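Long-range contacts in monovalent Na+/H+ antiporter subunit D (Dietzia sp. DQ12-45-1b, PDB 7D3U), which forms a membrane subunit of the Mrp complex, a multi-subunit pump that exchanges sodium ions for protons across the cell membrane: residues I299-Y310 / V414-I425; R354-T365 / G428-D438. One frame throughout, in Å; residues are numbered along the deposited sequence.

How the interactions relate
Both contacts use helix 405-430. In interaction 1 its middle, 414-425, packs against helix 296-316; in interaction 2 its last turn and the chain that follows, 428-438, are embraced by 354-365. The segments alternate along the sequence: 299-310, 354-365, 414-425, then 428-438. The two centres lie about 21 Å apart, on the same side of the centre of the chain, and Leu356 joins them, its CD1 lying 3.9 Å from Ile299 CD1 and also reaching the backbone of Ile425. One long helix is thus held to its antiparallel neighbour inside the membrane bundle and, at its C-terminal end, to the loop after helix 320-350, beside subunit C.

Interaction 1: I299-Y310 / V414-I425; sequences ILAFHMVSQIGY and VSILTLLSMLKI
His303 O, buried where helix 296-316 faces helix 405-430, is held by two donors of its own helix: the hydroxyl of Ser306, whose OG lies 2.9 Å from His303 O, and the backbone N of Gln307. Both arrive from the same face of the carbonyl plane. A chi1 of 85° turns the Ser306 hydroxyl back onto its own helix. No hydrogen bond crosses between the two segments, which run antiparallel at 162° with their axes 11.2 Å apart. What crosses is mainly the imidazole of His303. Its NE2 comes to 3.7 Å from Thr418 CA, while Ser421 lies beside the CE1 corner of the ring, its CB 3.5 Å from His303 CE1. Met422, its chain bent twice, slides past the histidine in the opposite direction and leaves SD 4.2 Å from the centroid of the His303 ring, an oblique sulfur-aromatic contact. The end of Met422 meets Leu300, CE to CD2. One turn before His303, Ile299 reaches toward Ile425, tip to tip, with Ile299 CG2 3.6 Å from Ile425 CD1. At the other end Tyr310 presents its ring edge to Val414: CG1, anti to the backbone N (chi1 154°), rests 3.5 Å from Tyr310 CE2 and near the plane of the ring. The polar ends here are satisfied elsewhere, Tyr310 OH by Ala411 O and Gln307 NE2 by Tyr329 OH. His303, buried in the bundle and touching Lys337, recalls the polar residues found within the membrane helices of antiporter-like subunits related to complex I. Helix 272-292 packs on His303, Tyr310 and Thr418, helices 320-350 and 367-380 both touch Met422, and subunit A packs against Ser415 and Leu419 of helix 405-430.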
loop_
_atom_site.group_PDB
_atom_site.type_symbol
_atom_site.label_atom_id
_atom_site.label_comp_id
_atom_site.label_asym_id
_atom_site.label_seq_id
_atom_site.Cartn_x
_atom_site.Cartn_y
_atom_site.Cartn_z
ATOM N N ILE A 299 2.214 3.205 -13.025
ATOM C CA ILE A 299 0.937 2.703 -13.517
ATOM C C ILE A 299 0.458 1.545 -12.654
ATOM O O ILE A 299 -0.728 1.455 -12.307
ATOM C CB ILE A 299 1.073 2.293 -14.994
ATOM C CG1 ILE A 299 0.962 3.515 -15.903
ATOM C CG2 ILE A 299 0.039 1.250 -15.357
ATOM C CD1 ILE A 299 1.213 3.214 -17.357
ATOM N N LEU A 300 1.373 0.646 -12.290
ATOM C CA LEU A 300 1.010 -0.530 -11.516
ATOM C C LEU A 300 0.503 -0.182 -10.124
ATOM O O LEU A 300 -0.266 -0.955 -9.556
ATOM C CB LEU A 300 2.201 -1.480 -11.422
ATOM C CG LEU A 300 2.794 -1.905 -12.764
ATOM C CD1 LEU A 300 4.021 -2.769 -12.557
ATOM C CD2 LEU A 300 1.758 -2.642 -13.586
ATOM N N ALA A 301 0.882 0.972 -9.571
ATOM C CA ALA A 301 0.344 1.372 -8.274
ATOM C C ALA A 301 -1.147 1.677 -8.369
ATOM O O ALA A 301 -1.954 1.173 -7.574
ATOM C CB ALA A 301 1.111 2.578 -7.739
ATOM N N PHE A 302 -1.536 2.509 -9.336
ATOM C CA PHE A 302 -2.953 2.778 -9.541
ATOM C C PHE A 302 -3.703 1.518 -9.951
ATOM O O PHE A 302 -4.872 1.341 -9.585
ATOM C CB PHE A 302 -3.128 3.869 -10.591
ATOM C CG PHE A 302 -3.184 5.255 -10.025
ATOM C CD1 PHE A 302 -4.237 5.646 -9.220
ATOM C CD2 PHE A 302 -2.188 6.170 -10.308
ATOM C CE1 PHE A 302 -4.291 6.920 -8.703
ATOM C CE2 PHE A 302 -2.238 7.445 -9.794
ATOM C CZ PHE A 302 -3.291 7.821 -8.991
ATOM N N HIS A 303 -3.051 0.627 -10.701
ATOM C CA HIS A 303 -3.690 -0.644 -11.025
ATOM C C HIS A 303 -3.899 -1.487 -9.779
ATOM O O HIS A 303 -4.902 -2.195 -9.664
ATOM C CB HIS A 303 -2.864 -1.408 -12.053
ATOM C CG HIS A 303 -3.241 -1.105 -13.466
ATOM N ND1 HIS A 303 -2.352 -1.205 -14.512
ATOM C CD2 HIS A 303 -4.415 -0.698 -14.004
ATOM C CE1 HIS A 303 -2.962 -0.876 -15.636
ATOM N NE2 HIS A 303 -4.213 -0.563 -15.356
ATOM N N MET A 304 -2.960 -1.430 -8.836
ATOM C CA MET A 304 -3.142 -2.119 -7.567
ATOM C C MET A 304 -4.312 -1.530 -6.797
ATOM O O MET A 304 -5.069 -2.261 -6.153
ATOM C CB MET A 304 -1.861 -2.041 -6.741
ATOM C CG MET A 304 -1.852 -2.949 -5.533
ATOM S SD MET A 304 -0.178 -3.242 -4.948
ATOM C CE MET A 304 0.472 -1.579 -5.028
ATOM N N VAL A 305 -4.480 -0.210 -6.858
ATOM C CA VAL A 305 -5.640 0.420 -6.225
ATOM C C VAL A 305 -6.932 -0.100 -6.849
ATOM O O VAL A 305 -7.893 -0.452 -6.147
ATOM C CB VAL A 305 -5.544 1.953 -6.326
ATOM C CG1 VAL A 305 -6.864 2.590 -5.939
ATOM C CG2 VAL A 305 -4.427 2.473 -5.446
ATOM N N SER A 306 -6.971 -0.165 -8.180
ATOM C CA SER A 306 -8.180 -0.625 -8.860
ATOM C C SER A 306 -8.469 -2.090 -8.555
ATOM O O SER A 306 -9.624 -2.473 -8.344
ATOM C CB SER A 306 -8.053 -0.409 -10.366
ATOM O OG SER A 306 -7.378 -1.492 -10.977
ATOM N N GLN A 307 -7.435 -2.928 -8.515
ATOM C CA GLN A 307 -7.653 -4.332 -8.192
ATOM C C GLN A 307 -8.015 -4.520 -6.724
ATOM O O GLN A 307 -8.704 -5.485 -6.380
ATOM C CB GLN A 307 -6.423 -5.160 -8.550
ATOM C CG GLN A 307 -6.025 -5.074 -10.011
ATOM C CD GLN A 307 -7.110 -5.560 -10.945
ATOM O OE1 GLN A 307 -7.653 -4.790 -11.737
ATOM N NE2 GLN A 307 -7.424 -6.845 -10.868
ATOM N N ILE A 308 -7.558 -3.627 -5.845
ATOM C CA ILE A 308 -8.011 -3.657 -4.460
ATOM C C ILE A 308 -9.496 -3.344 -4.394
ATOM O O ILE A 308 -10.249 -3.972 -3.640
ATOM C CB ILE A 308 -7.187 -2.678 -3.605
ATOM C CG1 ILE A 308 -5.839 -3.296 -3.243
ATOM C CG2 ILE A 308 -7.946 -2.297 -2.352
ATOM C CD1 ILE A 308 -5.953 -4.641 -2.585
ATOM N N GLY A 309 -9.941 -2.371 -5.187
ATOM C CA GLY A 309 -11.372 -2.139 -5.310
ATOM C C GLY A 309 -12.103 -3.349 -5.856
ATOM O O GLY A 309 -13.244 -3.624 -5.476
ATOM N N TYR A 310 -11.458 -4.081 -6.764
ATOM C CA TYR A 310 -12.042 -5.311 -7.295
ATOM C C TYR A 310 -12.232 -6.352 -6.199
ATOM O O TYR A 310 -13.301 -6.956 -6.077
ATOM C CB TYR A 310 -11.152 -5.880 -8.399
ATOM C CG TYR A 310 -11.609 -5.592 -9.805
ATOM C CD1 TYR A 310 -12.509 -6.427 -10.446
ATOM C CD2 TYR A 310 -11.120 -4.500 -10.502
ATOM C CE1 TYR A 310 -12.921 -6.174 -11.731
ATOM C CE2 TYR A 310 -11.525 -4.240 -11.788
ATOM C CZ TYR A 310 -12.425 -5.079 -12.398
ATOM O OH TYR A 310 -12.831 -4.817 -13.684
ATOM N N VAL A 414 -14.188 -1.471 -16.419
ATOM C CA VAL A 414 -12.846 -1.107 -15.979
ATOM C C VAL A 414 -11.784 -2.009 -16.597
ATOM O O VAL A 414 -10.625 -1.598 -16.736
ATOM C CB VAL A 414 -12.807 -1.126 -14.436
ATOM C CG1 VAL A 414 -11.412 -1.400 -13.903
ATOM C CG2 VAL A 414 -13.337 0.186 -13.890
ATOM N N SER A 415 -12.156 -3.224 -17.005
ATOM C CA SER A 415 -11.193 -4.101 -17.659
ATOM C C SER A 415 -10.723 -3.530 -18.988
ATOM O O SER A 415 -9.579 -3.763 -19.387
ATOM C CB SER A 415 -11.794 -5.487 -17.863
ATOM O OG SER A 415 -11.610 -6.275 -16.705
ATOM N N ILE A 416 -11.574 -2.770 -19.679
ATOM C CA ILE A 416 -11.142 -2.146 -20.925
ATOM C C ILE A 416 -10.041 -1.131 -20.656
ATOM O O ILE A 416 -9.041 -1.076 -21.380
ATOM C CB ILE A 416 -12.335 -1.502 -21.650
ATOM C CG1 ILE A 416 -13.498 -2.483 -21.729
ATOM C CG2 ILE A 416 -11.927 -1.070 -23.044
ATOM C CD1 ILE A 416 -13.161 -3.742 -22.478
ATOM N N LEU A 417 -10.190 -0.327 -19.604
ATOM C CA LEU A 417 -9.155 0.648 -19.278
ATOM C C LEU A 417 -7.897 -0.037 -18.759
ATOM O O LEU A 417 -6.778 0.408 -19.041
ATOM C CB LEU A 417 -9.691 1.650 -18.258
ATOM C CG LEU A 417 -10.902 2.451 -18.734
ATOM C CD1 LEU A 417 -11.581 3.147 -17.572
ATOM C CD2 LEU A 417 -10.491 3.456 -19.790
ATOM N N THR A 418 -8.059 -1.126 -18.006
ATOM C CA THR A 418 -6.901 -1.892 -17.555
ATOM C C THR A 418 -6.115 -2.426 -18.745
ATOM O O THR A 418 -4.884 -2.322 -18.790
ATOM C CB THR A 418 -7.348 -3.040 -16.650
ATOM O OG1 THR A 418 -7.622 -2.540 -15.336
ATOM C CG2 THR A 418 -6.264 -4.099 -16.559
ATOM N N LEU A 419 -6.817 -2.998 -19.723
ATOM C CA LEU A 419 -6.152 -3.488 -20.921
ATOM C C LEU A 419 -5.522 -2.347 -21.704
ATOM O O LEU A 419 -4.429 -2.498 -22.256
ATOM C CB LEU A 419 -7.138 -4.255 -21.797
ATOM C CG LEU A 419 -6.515 -4.872 -23.046
ATOM C CD1 LEU A 419 -5.374 -5.789 -22.654
ATOM C CD2 LEU A 419 -7.553 -5.620 -23.854
ATOM N N LEU A 420 -6.193 -1.195 -21.761
ATOM C CA LEU A 420 -5.625 -0.042 -22.451
ATOM C C LEU A 420 -4.303 0.375 -21.825
ATOM O O LEU A 420 -3.329 0.645 -22.535
ATOM C CB LEU A 420 -6.618 1.119 -22.431
ATOM C CG LEU A 420 -6.127 2.496 -22.883
ATOM C CD1 LEU A 420 -5.471 2.422 -24.249
ATOM C CD2 LEU A 420 -7.277 3.485 -22.900
ATOM N N SER A 421 -4.237 0.407 -20.495
ATOM C CA SER A 421 -3.008 0.850 -19.846
ATOM C C SER A 421 -1.912 -0.206 -19.947
ATOM O O SER A 421 -0.736 0.127 -20.152
ATOM C CB SER A 421 -3.284 1.210 -18.391
ATOM O OG SER A 421 -2.103 1.101 -17.625
ATOM N N MET A 422 -2.271 -1.484 -19.813
ATOM C CA MET A 422 -1.269 -2.529 -19.989
ATOM C C MET A 422 -0.739 -2.548 -21.416
ATOM O O MET A 422 0.452 -2.796 -21.633
ATOM C CB MET A 422 -1.843 -3.894 -19.613
ATOM C CG MET A 422 -2.263 -4.016 -18.158
ATOM S SD MET A 422 -1.077 -3.300 -17.009
ATOM C CE MET A 422 0.295 -4.429 -17.190
ATOM N N LEU A 423 -1.593 -2.254 -22.398
ATOM C CA LEU A 423 -1.131 -2.149 -23.774
ATOM C C LEU A 423 -0.279 -0.908 -23.978
ATOM O O LEU A 423 0.651 -0.929 -24.786
ATOM C CB LEU A 423 -2.319 -2.132 -24.730
ATOM C CG LEU A 423 -2.968 -3.483 -25.014
ATOM C CD1 LEU A 423 -4.060 -3.332 -26.051
ATOM C CD2 LEU A 423 -1.927 -4.488 -25.466
ATOM N N LYS A 424 -0.577 0.175 -23.261
ATOM C CA LYS A 424 0.291 1.344 -23.313
ATOM C C LYS A 424 1.688 1.002 -22.816
ATOM O O LYS A 424 2.686 1.410 -23.420
ATOM C CB LYS A 424 -0.307 2.481 -22.489
ATOM C CG LYS A 424 0.185 3.856 -22.893
ATOM C CD LYS A 424 -0.905 4.895 -22.729
ATOM C CE LYS A 424 -1.541 4.815 -21.352
ATOM N NZ LYS A 424 -0.538 4.975 -20.264
ATOM N N ILE A 425 1.778 0.237 -21.727
ATOM C CA ILE A 425 3.088 -0.197 -21.240
ATOM C C ILE A 425 3.764 -1.096 -22.269
ATOM O O ILE A 425 4.934 -0.900 -22.625
ATOM C CB ILE A 425 2.956 -0.909 -19.884
ATOM C CG1 ILE A 425 2.499 0.065 -18.805
ATOM C CG2 ILE A 425 4.285 -1.507 -19.481
ATOM C CD1 ILE A 425 2.403 -0.566 -17.442
#

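Interaction 2: R354-T365 / G428-D438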
loop_
_atom_site.group_PDB
_atom_site.type_symbol
_atom_site.label_atom_id
_atom_site.label_comp_id
_atom_site.label_asym_id
_atom_site.label_seq_id
_atom_site.Cartn_x
_atom_site.Cartn_y
_atom_site.Cartn_z
ATOM N N ARG A 354 12.807 4.839 -16.202
ATOM C CA ARG A 354 12.530 5.788 -17.269
ATOM C C ARG A 354 11.025 5.888 -17.469
ATOM O O ARG A 354 10.248 5.146 -16.868
ATOM C CB ARG A 354 13.212 5.377 -18.579
ATOM C CG ARG A 354 14.691 5.085 -18.441
ATOM C CD ARG A 354 15.230 4.373 -19.663
ATOM N NE ARG A 354 16.644 4.047 -19.524
ATOM C CZ ARG A 354 17.633 4.891 -19.791
ATOM N NH1 ARG A 354 17.364 6.118 -20.211
ATOM N NH2 ARG A 354 18.891 4.508 -19.635
ATOM N N ARG A 355 10.618 6.820 -18.323
ATOM C CA ARG A 355 9.211 6.982 -18.663
ATOM C C ARG A 355 8.819 5.926 -19.694
ATOM O O ARG A 355 9.591 5.021 -20.019
ATOM C CB ARG A 355 8.947 8.394 -19.173
ATOM C CG ARG A 355 9.324 9.489 -18.199
ATOM C CD ARG A 355 8.152 10.418 -17.956
ATOM N NE ARG A 355 7.569 10.890 -19.208
ATOM C CZ ARG A 355 6.457 11.612 -19.288
ATOM N NH1 ARG A 355 5.803 11.948 -18.185
ATOM N NH2 ARG A 355 5.997 11.998 -20.471
ATOM N N LEU A 356 7.604 6.030 -20.221
ATOM C CA LEU A 356 7.152 5.155 -21.295
ATOM C C LEU A 356 7.529 5.786 -22.628
ATOM O O LEU A 356 7.117 6.912 -22.926
ATOM C CB LEU A 356 5.645 4.923 -21.216
ATOM C CG LEU A 356 5.140 4.065 -20.058
ATOM C CD1 LEU A 356 3.708 3.636 -20.307
ATOM C CD2 LEU A 356 6.029 2.857 -19.860
ATOM N N GLY A 357 8.310 5.064 -23.425
ATOM C CA GLY A 357 8.797 5.549 -24.696
ATOM C C GLY A 357 10.292 5.767 -24.742
ATOM O O GLY A 357 10.862 5.822 -25.839
ATOM N N GLN A 358 10.946 5.897 -23.586
ATOM C CA GLN A 358 12.396 6.034 -23.571
ATOM C C GLN A 358 13.094 4.725 -23.902
ATOM O O GLN A 358 14.256 4.743 -24.319
ATOM C CB GLN A 358 12.862 6.548 -22.211
ATOM C CG GLN A 358 12.030 7.693 -21.671
ATOM C CD GLN A 358 12.038 8.899 -22.584
ATOM O OE1 GLN A 358 10.987 9.420 -22.951
ATOM N NE2 GLN A 358 13.227 9.350 -22.955
ATOM N N LEU A 359 12.416 3.597 -23.721
ATOM C CA LEU A 359 12.909 2.293 -24.132
ATOM C C LEU A 359 12.043 1.760 -25.264
ATOM O O LEU A 359 10.924 2.222 -25.489
ATOM C CB LEU A 359 12.907 1.307 -22.962
ATOM C CG LEU A 359 13.816 1.649 -21.784
ATOM C CD1 LEU A 359 13.412 0.856 -20.558
ATOM C CD2 LEU A 359 15.264 1.383 -22.142
ATOM N N SER A 360 12.575 0.771 -25.977
ATOM C CA SER A 360 11.853 0.195 -27.100
ATOM C C SER A 360 12.490 -1.131 -27.477
ATOM O O SER A 360 13.694 -1.328 -27.304
ATOM C CB SER A 360 11.847 1.141 -28.306
ATOM O OG SER A 360 11.128 2.326 -28.019
ATOM N N GLY A 361 11.664 -2.037 -27.991
ATOM C CA GLY A 361 12.162 -3.299 -28.495
ATOM C C GLY A 361 12.561 -4.306 -27.447
ATOM O O GLY A 361 13.179 -5.318 -27.791
ATOM N N LEU A 362 12.230 -4.069 -26.176
ATOM C CA LEU A 362 12.599 -5.011 -25.128
ATOM C C LEU A 362 11.943 -6.371 -25.313
ATOM O O LEU A 362 12.395 -7.351 -24.711
ATOM C CB LEU A 362 12.238 -4.443 -23.757
ATOM C CG LEU A 362 13.396 -3.815 -22.987
ATOM C CD1 LEU A 362 14.092 -2.771 -23.833
ATOM C CD2 LEU A 362 12.901 -3.208 -21.694
ATOM N N ALA A 363 10.891 -6.458 -26.128
ATOM C CA ALA A 363 10.309 -7.754 -26.445
ATOM C C ALA A 363 11.178 -8.550 -27.403
ATOM O O ALA A 363 11.001 -9.766 -27.518
ATOM C CB ALA A 363 8.912 -7.576 -27.038
ATOM N N LYS A 364 12.110 -7.895 -28.093
ATOM C CA LYS A 364 13.003 -8.573 -29.022
ATOM C C LYS A 364 14.328 -8.948 -28.377
ATOM O O LYS A 364 14.855 -10.035 -28.632
ATOM C CB LYS A 364 13.257 -7.690 -30.245
ATOM C CG LYS A 364 14.200 -8.303 -31.263
ATOM C CD LYS A 364 14.211 -7.510 -32.558
ATOM C CE LYS A 364 15.044 -8.207 -33.621
ATOM N NZ LYS A 364 16.476 -8.300 -33.227
ATOM N N THR A 365 14.874 -8.071 -27.539
ATOM C CA THR A 365 16.161 -8.326 -26.908
ATOM C C THR A 365 16.035 -9.094 -25.603
ATOM O O THR A 365 16.979 -9.786 -25.208
ATOM C CB THR A 365 16.893 -7.008 -26.650
ATOM O OG1 THR A 365 16.490 -6.478 -25.383
ATOM C CG2 THR A 365 16.564 -6.001 -27.734
ATOM N N GLY A 428 4.969 1.049 -25.163
ATOM C CA GLY A 428 6.012 2.010 -24.872
ATOM C C GLY A 428 7.302 1.426 -24.354
ATOM O O GLY A 428 8.298 2.149 -24.272
ATOM N N ILE A 429 7.321 0.143 -23.997
ATOM C CA ILE A 429 8.518 -0.512 -23.486
ATOM C C ILE A 429 8.953 -1.669 -24.378
ATOM O O ILE A 429 10.132 -1.796 -24.718
ATOM C CB ILE A 429 8.321 -0.991 -22.032
ATOM C CG1 ILE A 429 8.248 0.203 -21.085
ATOM C CG2 ILE A 429 9.445 -1.915 -21.615
ATOM C CD1 ILE A 429 8.215 -0.185 -19.630
ATOM N N PHE A 430 8.010 -2.518 -24.780
ATOM C CA PHE A 430 8.364 -3.785 -25.406
ATOM C C PHE A 430 8.252 -3.782 -26.922
ATOM O O PHE A 430 9.085 -4.400 -27.589
ATOM C CB PHE A 430 7.493 -4.910 -24.843
ATOM C CG PHE A 430 7.752 -5.203 -23.396
ATOM C CD1 PHE A 430 7.048 -4.543 -22.407
ATOM C CD2 PHE A 430 8.708 -6.126 -23.023
ATOM C CE1 PHE A 430 7.287 -4.806 -21.078
ATOM C CE2 PHE A 430 8.949 -6.389 -21.694
ATOM C CZ PHE A 430 8.238 -5.731 -20.723
ATOM N N LEU A 431 7.258 -3.109 -27.490
ATOM C CA LEU A 431 7.066 -3.109 -28.933
ATOM C C LEU A 431 7.839 -1.960 -29.568
ATOM O O LEU A 431 7.763 -0.819 -29.105
ATOM C CB LEU A 431 5.583 -3.007 -29.283
ATOM C CG LEU A 431 4.760 -4.271 -29.042
ATOM C CD1 LEU A 431 3.374 -4.123 -29.641
ATOM C CD2 LEU A 431 5.467 -5.485 -29.614
ATOM N N GLY A 432 8.577 -2.270 -30.630
ATOM C CA GLY A 432 9.344 -1.266 -31.338
ATOM C C GLY A 432 10.693 -1.780 -31.792
ATOM O O GLY A 432 11.042 -2.934 -31.529
ATOM N N GLU A 433 11.459 -0.938 -32.477
ATOM C CA GLU A 433 12.776 -1.441 -32.841
ATOM C C GLU A 433 13.771 -1.171 -31.718
ATOM O O GLU A 433 13.758 -0.090 -31.124
ATOM C CB GLU A 433 13.272 -0.784 -34.123
ATOM C CG GLU A 433 12.579 -1.273 -35.378
ATOM C CD GLU A 433 12.927 -2.706 -35.713
ATOM O OE1 GLU A 433 14.018 -3.165 -35.314
ATOM O OE2 GLU A 433 12.109 -3.377 -36.376
ATOM N N PRO A 434 14.638 -2.132 -31.409
ATOM C CA PRO A 434 15.623 -1.916 -30.341
ATOM C C PRO A 434 16.607 -0.811 -30.685
ATOM O O PRO A 434 17.432 -0.960 -31.591
ATOM C CB PRO A 434 16.320 -3.278 -30.225
ATOM C CG PRO A 434 15.392 -4.250 -30.870
ATOM C CD PRO A 434 14.710 -3.493 -31.960
ATOM N N THR A 435 16.521 0.296 -29.973
ATOM C CA THR A 435 17.395 1.441 -30.155
ATOM C C THR A 435 18.488 1.453 -29.095
ATOM O O THR A 435 18.261 1.039 -27.954
ATOM C CB THR A 435 16.607 2.750 -30.073
ATOM O OG1 THR A 435 15.777 2.736 -28.906
ATOM C CG2 THR A 435 15.740 2.934 -31.306
ATOM N N PRO A 436 19.685 1.926 -29.442
ATOM C CA PRO A 436 20.774 1.992 -28.456
ATOM C C PRO A 436 20.472 3.032 -27.388
ATOM O O PRO A 436 20.149 4.182 -27.696
ATOM C CB PRO A 436 21.994 2.382 -29.299
ATOM C CG PRO A 436 21.599 2.100 -30.718
ATOM C CD PRO A 436 20.131 2.346 -30.778
ATOM N N THR A 437 20.580 2.623 -26.126
ATOM C CA THR A 437 20.326 3.493 -24.990
ATOM C C THR A 437 21.562 3.576 -24.104
ATOM O O THR A 437 22.442 2.713 -24.141
ATOM C CB THR A 437 19.129 3.006 -24.163
ATOM O OG1 THR A 437 18.786 3.996 -23.187
ATOM C CG2 THR A 437 19.460 1.701 -23.463
ATOM N N ASP A 438 21.612 4.632 -23.298
ATOM C CA ASP A 438 22.782 4.921 -22.484
ATOM C C ASP A 438 22.867 3.984 -21.287
ATOM O O ASP A 438 21.854 3.527 -20.752
ATOM C CB ASP A 438 22.750 6.369 -22.005
ATOM C CG ASP A 438 21.383 6.786 -21.509
ATOM O OD1 ASP A 438 20.450 5.962 -21.594
ATOM O OD2 ASP A 438 21.240 7.933 -21.036
#
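The C-terminal end of helix 405-430 docks onto the loop 354-361 and the short helix 362-365, whose backbone N-H groups meet the carbonyls of Gly428, Ile429 and Phe430. Ala363 N lies 3.1 Å from Phe430 O, in the carbonyl plane on a lone pair, the bond fairly straight at 158°. Leu362 N to Ile429 O, at 3.4 Å, and Gly357 N to Gly428 O, at 3.0 Å, are weak. Ile429 spreads its two branches: CG1 lies 3.7 Å from Leu356 CD2, and CG2 lies 3.7 Å from Leu362 CD2. Phe430 packs its CB on Ala363 CB, its ring stacking with Phe373. Where a helix in a membrane bundle gives way to loop, such carbonyls lack the N-H groups of a following turn; segment 354-365 offers some here, two of them weakly. Gly361, the N-cap residue of helix 362-365, lies against the backbone of Gly432 and Pro434, and its O accepts from both Lys364 N and Thr365 N. Pro434 then wedges in beside that helix, with Thr365 CG2 3.7 Å from Pro434 CB and the Lys364 chain crossing the proline ring at about a right angle. Subunit C closes over this edge, its His118 bonded to Glu433 O and its Thr113 to the Gln358 amide. Farther along, the short, weakly bonded strand 437-438 pairs antiparallel with 519-520 and offers Asp438 to Arg354, whose NE is bonded to Tyr351 O. Arg354 NH2 lies 2.9 Å from Asp438 OD1 in a salt bridge, the guanidinium and carboxylate planes 42° apart. A chi1 of -171° brings Thr437 OG1 over one face of that guanidinium; it donates to Asp438 OD1 nearly along the C-O axis, across the carboxylate plane from Arg354 NH2, which comes from above it.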